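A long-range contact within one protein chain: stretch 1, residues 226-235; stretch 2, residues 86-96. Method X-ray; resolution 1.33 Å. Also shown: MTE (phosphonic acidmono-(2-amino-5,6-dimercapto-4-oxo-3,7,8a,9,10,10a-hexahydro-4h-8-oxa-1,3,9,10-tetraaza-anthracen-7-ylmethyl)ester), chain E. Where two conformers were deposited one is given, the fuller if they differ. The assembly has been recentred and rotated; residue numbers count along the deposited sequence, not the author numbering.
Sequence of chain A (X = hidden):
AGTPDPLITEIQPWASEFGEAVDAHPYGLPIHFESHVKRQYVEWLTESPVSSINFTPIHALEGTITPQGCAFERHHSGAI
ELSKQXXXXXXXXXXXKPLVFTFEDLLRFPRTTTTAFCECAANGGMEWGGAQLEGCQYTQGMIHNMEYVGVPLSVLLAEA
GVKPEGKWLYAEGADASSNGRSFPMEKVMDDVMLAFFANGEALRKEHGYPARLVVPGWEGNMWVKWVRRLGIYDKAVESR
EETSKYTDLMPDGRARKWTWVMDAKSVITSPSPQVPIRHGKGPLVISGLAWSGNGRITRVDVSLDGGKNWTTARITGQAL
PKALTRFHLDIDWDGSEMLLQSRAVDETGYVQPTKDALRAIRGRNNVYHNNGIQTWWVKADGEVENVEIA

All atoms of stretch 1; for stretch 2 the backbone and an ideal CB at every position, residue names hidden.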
# COMPACT_ATOMS: atom_id res chain seq x y z
N TRP A 226 -18.34 -7.68 1.15
CA TRP A 226 -18.77 -9.07 0.97
C TRP A 226 -20.03 -9.08 0.10
O TRP A 226 -21.00 -9.77 0.40
CB TRP A 226 -19.00 -9.80 2.32
CG TRP A 226 -17.94 -9.53 3.35
CD1 TRP A 226 -16.69 -10.07 3.36
CD2 TRP A 226 -18.03 -8.71 4.52
NE1 TRP A 226 -15.98 -9.63 4.45
CE2 TRP A 226 -16.78 -8.78 5.16
CE3 TRP A 226 -19.03 -7.95 5.10
CZ2 TRP A 226 -16.50 -8.07 6.32
CZ3 TRP A 226 -18.77 -7.26 6.26
CH2 TRP A 226 -17.51 -7.31 6.85
N VAL A 227 -20.02 -8.30 -0.98
CA VAL A 227 -21.25 -8.02 -1.71
C VAL A 227 -21.82 -9.30 -2.33
O VAL A 227 -21.11 -10.03 -3.01
CB VAL A 227 -21.08 -6.93 -2.79
CG1 VAL A 227 -22.42 -6.26 -3.09
CG2 VAL A 227 -20.18 -5.86 -2.34
N ARG A 228 -23.09 -9.57 -2.06
CA ARG A 228 -23.72 -10.80 -2.56
C ARG A 228 -24.82 -10.61 -3.58
O ARG A 228 -25.13 -11.53 -4.35
CB ARG A 228 -24.28 -11.63 -1.40
CG ARG A 228 -25.65 -11.25 -0.93
CD ARG A 228 -26.19 -12.24 0.04
NE ARG A 228 -27.59 -11.99 0.34
CZ ARG A 228 -28.32 -12.72 1.18
NH1 ARG A 228 -27.77 -13.71 1.89
NH2 ARG A 228 -29.61 -12.45 1.33
N ARG A 229 -25.43 -9.43 -3.62
CA ARG A 229 -26.58 -9.24 -4.51
C ARG A 229 -26.73 -7.79 -4.92
O ARG A 229 -26.54 -6.88 -4.11
CB ARG A 229 -27.88 -9.74 -3.85
CG ARG A 229 -29.11 -9.73 -4.75
CD ARG A 229 -30.29 -10.40 -4.08
NE ARG A 229 -30.90 -9.54 -3.08
CZ ARG A 229 -31.75 -8.55 -3.35
NH1 ARG A 229 -32.09 -8.26 -4.60
NH2 ARG A 229 -32.27 -7.83 -2.37
N LEU A 230 -27.00 -7.60 -6.21
CA LEU A 230 -27.35 -6.33 -6.84
C LEU A 230 -28.77 -6.49 -7.39
O LEU A 230 -29.00 -7.22 -8.36
CB LEU A 230 -26.37 -5.97 -7.96
CG LEU A 230 -24.88 -6.06 -7.64
CD1 LEU A 230 -24.07 -5.75 -8.91
CD2 LEU A 230 -24.51 -5.11 -6.50
N GLY A 231 -29.72 -5.84 -6.75
CA GLY A 231 -31.12 -5.90 -7.15
C GLY A 231 -31.49 -4.64 -7.86
O GLY A 231 -31.17 -3.54 -7.41
N ILE A 232 -32.19 -4.75 -8.99
CA ILE A 232 -32.59 -3.58 -9.76
C ILE A 232 -34.07 -3.35 -9.55
O ILE A 232 -34.87 -4.22 -9.83
CB ILE A 232 -32.29 -3.77 -11.25
CG1 ILE A 232 -30.82 -4.17 -11.47
CG2 ILE A 232 -32.65 -2.50 -12.01
CD1 ILE A 232 -29.78 -3.22 -10.84
N TYR A 233 -34.42 -2.18 -9.04
CA TYR A 233 -35.79 -1.83 -8.66
C TYR A 233 -36.19 -0.52 -9.33
O TYR A 233 -35.35 0.23 -9.86
CB TYR A 233 -35.90 -1.75 -7.11
CG TYR A 233 -35.54 -3.02 -6.40
CD1 TYR A 233 -36.41 -4.07 -6.32
CD2 TYR A 233 -34.35 -3.15 -5.76
CE1 TYR A 233 -36.07 -5.25 -5.68
CE2 TYR A 233 -34.00 -4.31 -5.11
CZ TYR A 233 -34.86 -5.36 -5.06
OH TYR A 233 -34.47 -6.50 -4.40
N ASP A 234 -37.49 -0.22 -9.27
CA ASP A 234 -38.02 1.01 -9.87
C ASP A 234 -38.04 2.18 -8.91
O ASP A 234 -38.33 3.30 -9.29
CB ASP A 234 -39.41 0.77 -10.51
CG ASP A 234 -40.49 0.36 -9.51
OD1 ASP A 234 -40.21 0.22 -8.29
OD2 ASP A 234 -41.64 0.17 -9.97
N LYS A 235 -37.66 1.92 -7.66
CA LYS A 235 -37.63 2.93 -6.59
C LYS A 235 -36.62 2.51 -5.54
O LYS A 235 -36.21 1.37 -5.52
CB LYS A 235 -38.99 3.12 -5.93
CG LYS A 235 -39.60 1.89 -5.38
CD LYS A 235 -41.00 2.15 -4.85
CE LYS A 235 -41.93 2.76 -5.91
NZ LYS A 235 -43.41 2.69 -5.61
N UNK A 86 -16.93 -20.27 -1.82
CA UNK A 86 -18.30 -20.10 -1.34
C UNK A 86 -19.01 -18.85 -1.87
O UNK A 86 -20.23 -18.75 -1.83
CB UNK A 86 -18.29 -20.06 0.19
N UNK A 87 -18.23 -17.89 -2.33
CA UNK A 87 -18.75 -16.61 -2.79
C UNK A 87 -19.72 -16.77 -3.96
O UNK A 87 -19.47 -17.52 -4.89
CB UNK A 87 -17.59 -15.69 -3.19
N UNK A 88 -20.83 -16.05 -3.91
CA UNK A 88 -21.74 -15.95 -5.05
C UNK A 88 -22.22 -14.52 -5.16
O UNK A 88 -22.50 -13.88 -4.14
CB UNK A 88 -22.92 -16.91 -4.91
N UNK A 89 -22.33 -14.01 -6.38
CA UNK A 89 -22.92 -12.70 -6.65
C UNK A 89 -24.14 -12.88 -7.54
O UNK A 89 -24.05 -13.45 -8.62
CB UNK A 89 -21.91 -11.76 -7.30
N UNK A 90 -25.26 -12.33 -7.09
CA UNK A 90 -26.53 -12.43 -7.79
C UNK A 90 -26.90 -11.06 -8.32
O UNK A 90 -26.71 -10.06 -7.64
CB UNK A 90 -27.63 -12.98 -6.88
N UNK A 91 -27.42 -11.03 -9.55
CA UNK A 91 -28.05 -9.83 -10.12
C UNK A 91 -29.47 -10.19 -10.47
O UNK A 91 -29.70 -11.15 -11.20
CB UNK A 91 -27.30 -9.31 -11.35
N UNK A 92 -30.44 -9.46 -9.92
CA UNK A 92 -31.85 -9.81 -10.13
C UNK A 92 -32.70 -8.55 -10.14
O UNK A 92 -32.20 -7.44 -10.02
CB UNK A 92 -32.34 -10.77 -9.05
N UNK A 93 -33.99 -8.73 -10.37
CA UNK A 93 -34.95 -7.63 -10.37
C UNK A 93 -35.31 -7.23 -11.78
O UNK A 93 -35.60 -8.09 -12.63
CB UNK A 93 -34.39 -6.42 -9.61
N UNK A 94 -35.28 -5.94 -12.05
CA UNK A 94 -35.68 -5.39 -13.36
C UNK A 94 -34.54 -5.55 -14.37
O UNK A 94 -33.95 -4.58 -14.85
CB UNK A 94 -36.07 -3.92 -13.23
N UNK A 95 -34.23 -6.82 -14.64
CA UNK A 95 -33.22 -7.22 -15.61
C UNK A 95 -33.82 -8.24 -16.55
O UNK A 95 -34.77 -8.94 -16.21
CB UNK A 95 -31.98 -7.78 -14.92
N UNK A 96 -33.24 -8.32 -17.74
CA UNK A 96 -33.73 -9.28 -18.74
C UNK A 96 -33.45 -10.71 -18.34
O UNK A 96 -34.27 -11.59 -18.57
CB UNK A 96 -33.10 -9.00 -20.10
N1 MTE E . -20.74 -3.72 4.23
C2 MTE E . -21.33 -4.70 4.89
N2 MTE E . -21.71 -5.80 4.20
N3 MTE E . -21.55 -4.65 6.21
C4 MTE E . -21.18 -3.57 6.97
O4 MTE E . -21.41 -3.61 8.20
N5 MTE E . -20.21 -1.26 6.94
C6 MTE E . -20.18 -0.13 6.04
C7 MTE E . -19.38 -0.36 4.76
N8 MTE E . -19.80 -1.59 4.14
C9 MTE E . -20.56 -2.45 6.31
C10 MTE E . -20.36 -2.57 4.87
C1' MTE E . -19.68 1.14 6.70
S1' MTE E . -20.74 2.00 7.79
C2' MTE E . -18.47 1.67 6.40
S2' MTE E . -17.97 3.21 7.00
C3' MTE E . -17.54 0.92 5.47
O3' MTE E . -18.01 -0.38 5.09
C4' MTE E . -16.20 0.70 6.16
O4' MTE E . -15.30 0.06 5.25
P MTE E . -14.01 -0.64 5.91
O1P MTE E . -13.32 0.60 6.57
O2P MTE E . -14.42 -1.61 6.96
O3P MTE E . -13.22 -1.16 4.76

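The strand at 89-93 runs parallel to strand 227-233. Backbone hydrogen bonds join the two.

Position 86 has an ideal CB far from stretch 1. Nothing there constrains the choice. It is Asp86, and it makes no contact.

Position 87 also has no atom of stretch 1 near its CB, which points sideways. The carbonyl of Val227 can still accept a hydrogen bond from a long side chain with a donor at its end. Tyrosine, lysine or arginine might reach. It is Tyr87, and its OH donates to Val227 O at 2.7 Å.

Position 88 points sideways into space that stretch 1 leaves empty. Many residues would suit. It is Arg88. Its end leads away.

Position 89 has extended backbone angles and a sideways CB, 4.4 Å from Arg228 O. Leu230 lies within reach of an apolar side chain such as leucine, isoleucine or methionine. It is Leu89. Its CD1 lies 4.3 Å from Leu230 CG.

Position 90 pairs with Arg229, and both side chains take the same face. The ideal CB is 4.2 Å from Arg229 CG, so a flexible side chain could lie along the aliphatic part of the arginine. It is Met90, whose SD is 3.8 Å from Arg229 CD. Its backbone N donates to Arg228 O at 2.9 Å, and its O accepts from Leu230 N at 2.9 Å.

Position 91 turns to the other face, beside Leu230. An apolar residue, perhaps beta-branched, fits a strand here. It is Ile91, with CG1 4.3 Å from Leu230 CD1.

Position 92 returns to the face of Arg229. Gly231 opposite has no side chain, and Arg229 NH1 fills that space, 5.1 Å from the ideal CB. An acceptor is favoured: asparagine, aspartate, perhaps glutamine. It is Asn92. Its OD1 accepts from Arg229 NH1 at 2.9 Å, near the guanidinium plane.

Position 93 has phi 102° and psi -132°. A CB would lie 2.3 Å from Ile232 O and jam against the preceding carbonyl. Glycine is called for, and it is Gly93.

Position 94 has its CB 3.6 Å from Ile232 O. A medium or large apolar side chain could cover Ile232 and the chain beyond. It is Leu94: its CB is 4.0 Å from Ile232 CG2, and its CD1 is 3.6 Å from Asp234 N.

Position 95 has a CB 5.1 Å from Ile232 CG1, which suits valine, isoleucine or leucine. It is Val95, with CG1 3.7 Å from Ile232 CG1.

Position 96 is out of reach and unconstrained. It is Glu96.

Stretch 2 86-96: DYRLMINGLVE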
# COMPACT_ATOMS: atom_id res chain seq x y z
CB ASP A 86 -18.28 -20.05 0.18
CG ASP A 86 -17.98 -21.40 0.83
OD1 ASP A 86 -18.03 -22.44 0.12
OD2 ASP A 86 -17.70 -21.39 2.04
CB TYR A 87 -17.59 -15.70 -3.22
CG TYR A 87 -18.03 -14.35 -3.70
CD1 TYR A 87 -18.30 -13.34 -2.79
CD2 TYR A 87 -18.23 -14.08 -5.04
CE1 TYR A 87 -18.74 -12.11 -3.18
CE2 TYR A 87 -18.67 -12.84 -5.43
CZ TYR A 87 -18.93 -11.86 -4.51
OH TYR A 87 -19.38 -10.65 -4.97
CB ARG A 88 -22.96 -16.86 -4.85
CG ARG A 88 -22.69 -18.35 -4.75
CD ARG A 88 -22.20 -18.96 -6.06
NE ARG A 88 -22.12 -20.40 -5.94
CZ ARG A 88 -21.09 -21.06 -5.42
NH1 ARG A 88 -20.00 -20.42 -5.00
NH2 ARG A 88 -21.14 -22.39 -5.35
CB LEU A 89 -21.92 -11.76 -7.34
CG LEU A 89 -22.44 -10.37 -7.75
CD1 LEU A 89 -22.74 -9.58 -6.48
CD2 LEU A 89 -21.45 -9.60 -8.62
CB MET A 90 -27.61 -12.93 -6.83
CG MET A 90 -29.02 -12.94 -7.40
SD MET A 90 -30.29 -13.53 -6.24
CE MET A 90 -29.79 -15.24 -6.13
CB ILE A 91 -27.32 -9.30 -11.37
CG1 ILE A 91 -25.86 -8.97 -11.04
CG2 ILE A 91 -28.00 -8.05 -11.88
CD1 ILE A 91 -25.03 -8.38 -12.17
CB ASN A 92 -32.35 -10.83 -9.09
CG ASN A 92 -32.63 -10.21 -7.73
OD1 ASN A 92 -31.72 -9.74 -7.05
ND2 ASN A 92 -33.88 -10.24 -7.32
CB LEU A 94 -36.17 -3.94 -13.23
CG LEU A 94 -37.51 -3.80 -12.50
CD1 LEU A 94 -37.75 -2.34 -12.16
CD2 LEU A 94 -38.66 -4.35 -13.35
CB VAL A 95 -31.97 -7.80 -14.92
CG1 VAL A 95 -31.27 -6.72 -14.08
CG2 VAL A 95 -32.31 -9.02 -14.08
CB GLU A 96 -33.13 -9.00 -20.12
CG GLU A 96 -33.48 -7.63 -20.69
CD GLU A 96 -34.95 -7.49 -21.07
OE1 GLU A 96 -35.36 -6.34 -21.36
OE2 GLU A 96 -35.69 -8.50 -21.09
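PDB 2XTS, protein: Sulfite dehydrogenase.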